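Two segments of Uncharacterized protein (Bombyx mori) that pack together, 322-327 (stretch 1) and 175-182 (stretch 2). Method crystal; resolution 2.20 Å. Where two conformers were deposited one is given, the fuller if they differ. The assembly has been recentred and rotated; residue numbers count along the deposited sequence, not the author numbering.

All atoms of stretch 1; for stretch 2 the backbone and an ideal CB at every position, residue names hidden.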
# COMPACT_ATOMS: atom_id res chain seq x y z
N GLU A 322 19.25 -8.27 7.79
CA GLU A 322 19.81 -7.23 7.00
C GLU A 322 18.69 -6.49 6.18
O GLU A 322 17.67 -7.08 5.78
CB GLU A 322 20.92 -7.79 6.13
CG GLU A 322 22.14 -8.19 6.98
CD GLU A 322 23.41 -8.58 6.23
OE1 GLU A 322 23.48 -8.53 4.97
OE2 GLU A 322 24.36 -8.96 6.95
N ASN A 323 18.85 -5.18 6.04
CA ASN A 323 17.89 -4.32 5.32
C ASN A 323 16.55 -4.11 5.99
O ASN A 323 15.67 -3.40 5.45
CB ASN A 323 17.74 -4.78 3.86
CG ASN A 323 18.98 -4.55 3.05
OD1 ASN A 323 19.54 -5.44 2.40
ND2 ASN A 323 19.36 -3.33 2.98
N TYR A 324 16.40 -4.58 7.22
CA TYR A 324 15.30 -4.10 8.00
C TYR A 324 15.29 -2.57 7.97
O TYR A 324 16.33 -1.94 8.20
CB TYR A 324 15.43 -4.51 9.42
CG TYR A 324 14.31 -4.03 10.31
CD1 TYR A 324 13.08 -4.67 10.32
CD2 TYR A 324 14.51 -3.00 11.21
CE1 TYR A 324 12.04 -4.27 11.16
CE2 TYR A 324 13.50 -2.60 12.07
CZ TYR A 324 12.26 -3.22 12.06
OH TYR A 324 11.24 -2.84 12.95
N PRO A 325 14.12 -1.97 7.66
CA PRO A 325 14.17 -0.55 7.26
C PRO A 325 14.05 0.44 8.39
O PRO A 325 14.49 1.55 8.23
CB PRO A 325 12.98 -0.41 6.28
CG PRO A 325 12.01 -1.46 6.76
CD PRO A 325 12.86 -2.63 7.23
N PHE A 326 13.42 0.05 9.48
CA PHE A 326 13.08 0.99 10.51
C PHE A 326 14.20 1.10 11.59
O PHE A 326 15.13 0.27 11.63
CB PHE A 326 11.76 0.60 11.14
CG PHE A 326 10.67 0.27 10.15
CD1 PHE A 326 10.48 1.03 8.97
CD2 PHE A 326 9.82 -0.82 10.39
CE1 PHE A 326 9.45 0.72 8.09
CE2 PHE A 326 8.80 -1.12 9.52
CZ PHE A 326 8.62 -0.35 8.37
N ASP A 327 14.08 2.10 12.46
CA ASP A 327 15.03 2.27 13.60
C ASP A 327 14.92 1.07 14.51
O ASP A 327 13.84 0.63 14.75
CB ASP A 327 14.77 3.58 14.41
CG ASP A 327 15.28 4.85 13.67
OD1 ASP A 327 16.14 4.75 12.76
OD2 ASP A 327 14.79 5.96 14.00
N UNK A 175 8.34 -1.18 -1.54
CA UNK A 175 7.57 -0.93 -0.39
C UNK A 175 8.47 -1.03 0.86
O UNK A 175 9.34 -1.85 0.95
CB UNK A 175 6.39 -1.90 -0.33
N UNK A 176 8.21 -0.17 1.83
CA UNK A 176 8.98 -0.09 3.05
C UNK A 176 10.46 0.18 2.89
O UNK A 176 11.24 -0.36 3.64
CB UNK A 176 8.81 -1.40 3.83
N UNK A 177 10.84 0.98 1.89
CA UNK A 177 12.22 1.33 1.71
C UNK A 177 12.40 2.62 2.52
O UNK A 177 11.55 3.54 2.44
CB UNK A 177 12.59 1.49 0.23
N UNK A 178 13.50 2.74 3.28
CA UNK A 178 13.76 3.98 3.99
C UNK A 178 14.55 4.91 3.05
O UNK A 178 14.87 4.56 1.94
CB UNK A 178 14.52 3.72 5.29
N UNK A 179 14.95 6.10 3.53
CA UNK A 179 15.49 7.12 2.64
C UNK A 179 16.83 6.71 2.14
O UNK A 179 17.16 6.93 0.94
CB UNK A 179 15.58 8.48 3.34
N UNK A 180 17.60 5.99 2.97
CA UNK A 180 18.91 5.46 2.60
C UNK A 180 18.77 4.40 1.51
O UNK A 180 19.51 4.34 0.51
CB UNK A 180 19.62 4.87 3.82
N UNK A 181 17.84 3.48 1.73
CA UNK A 181 17.56 2.42 0.68
C UNK A 181 17.05 3.04 -0.65
O UNK A 181 17.51 2.69 -1.75
CB UNK A 181 16.52 1.43 1.20
N UNK A 182 16.22 4.07 -0.54
CA UNK A 182 15.73 4.76 -1.76
C UNK A 182 16.83 5.41 -2.52
O UNK A 182 16.95 5.28 -3.78
CB UNK A 182 14.68 5.82 -1.41

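Stretch 1 leaves two backbone carbonyls, those of Asn323 and Pro325, available as acceptors beside the proline ring. Position 175 has extended backbone angles (-142/143), and its ideal CB has nothing of stretch 1 within 5.5 Å, so the contact leaves the choice wide. The residue is Ser175, whose OG is hydrogen-bonded elsewhere in the structure.

At position 176 the CA-to-CB bond points toward stretch 1, and the ideal CB lies 4.3 Å from Pro325 CG and 4.7 Å from Phe326 CZ. Phi and psi of 59/34 fall in the left-handed region, which glycine, asparagine and aspartate tolerate best. The residue is Asn176: its CB sits by the proline, and its OD1 lies at the edge of the Phe326 ring, 4.0 Å from CZ. The backbone adds a close approach, Asn176 O to Pro325 CB at 3.2 Å.

Position 177 turns its CB away from stretch 1, so many side chains would serve; it is Phe177, whose ring makes no contact here.

Position 178 is more demanding. Its CB points toward stretch 1, 3.7 Å from Pro325 O, which calls for a short donor. The position also immediately precedes a helix, where Asn, Asp, Ser or Thr can accept from a free backbone NH. Asparagine combines a donor and an acceptor in one amide, and Asn178 uses both: ND2 donates to Pro325 O (2.9 Å, 171°), while OD1 accepts from the backbone N of residue 181 (2.7 Å), capping the helix.

Position 179, in the first turn of the helix, is out of reach, and stretch 1 sets no preference; it is Ile179. Position 180 points toward stretch 1 but has nothing within 5.5 Å of its ideal CB, so a polar or charged chain would be accommodated. Glu180 makes no contact: its OE1 comes no nearer than 5.7 Å, to Pro325 O.

Position 181 also points toward stretch 1, but across a gap. A long side chain ending in a donor could reach the carbonyl of Asn323; glutamine, lysine or arginine are candidates. Gln181, with chi2 t, extends to place NE2 2.9 Å from Asn323 O in a hydrogen bond. Its OE1 accepts from Asn178 N (2.9 Å), answering the capping bond in the reverse direction, and lies 3.7 Å from Pro325 CB.

Position 182 is out of reach, so its side chain is free of this contact. It is Met182, whose N donates to Asn178 O (2.9 Å).

Stretch 2, residues 175-182: SNFNIEQM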
# COMPACT_ATOMS: atom_id res chain seq x y z
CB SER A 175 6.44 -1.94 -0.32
OG SER A 175 5.56 -1.66 0.75
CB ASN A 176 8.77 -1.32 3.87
CG ASN A 176 7.32 -1.56 4.21
OD1 ASN A 176 6.67 -0.78 4.93
ND2 ASN A 176 6.80 -2.68 3.73
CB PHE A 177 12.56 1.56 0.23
CG PHE A 177 13.03 0.32 -0.52
CD1 PHE A 177 12.37 -0.87 -0.38
CD2 PHE A 177 14.14 0.37 -1.31
CE1 PHE A 177 12.87 -2.00 -1.00
CE2 PHE A 177 14.62 -0.72 -1.96
CZ PHE A 177 13.98 -1.93 -1.78
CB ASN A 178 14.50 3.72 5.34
CG ASN A 178 15.88 3.12 5.15
OD1 ASN A 178 16.57 3.35 4.15
ND2 ASN A 178 16.26 2.28 6.08
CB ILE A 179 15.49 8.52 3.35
CG1 ILE A 179 15.87 9.62 2.37
CG2 ILE A 179 16.41 8.54 4.63
CD1 ILE A 179 15.63 11.02 2.95
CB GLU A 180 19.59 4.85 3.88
CG GLU A 180 20.01 5.84 5.00
CD GLU A 180 18.94 6.18 6.05
OE1 GLU A 180 17.82 5.64 6.03
OE2 GLU A 180 19.23 7.05 6.92
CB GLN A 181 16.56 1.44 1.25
CG GLN A 181 17.18 0.61 2.39
CD GLN A 181 16.17 -0.13 3.20
OE1 GLN A 181 15.04 0.32 3.35
NE2 GLN A 181 16.56 -1.30 3.72
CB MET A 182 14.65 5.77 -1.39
CG MET A 182 13.32 5.12 -0.94
SD MET A 182 12.54 4.15 -2.31
CE MET A 182 12.65 5.24 -3.70
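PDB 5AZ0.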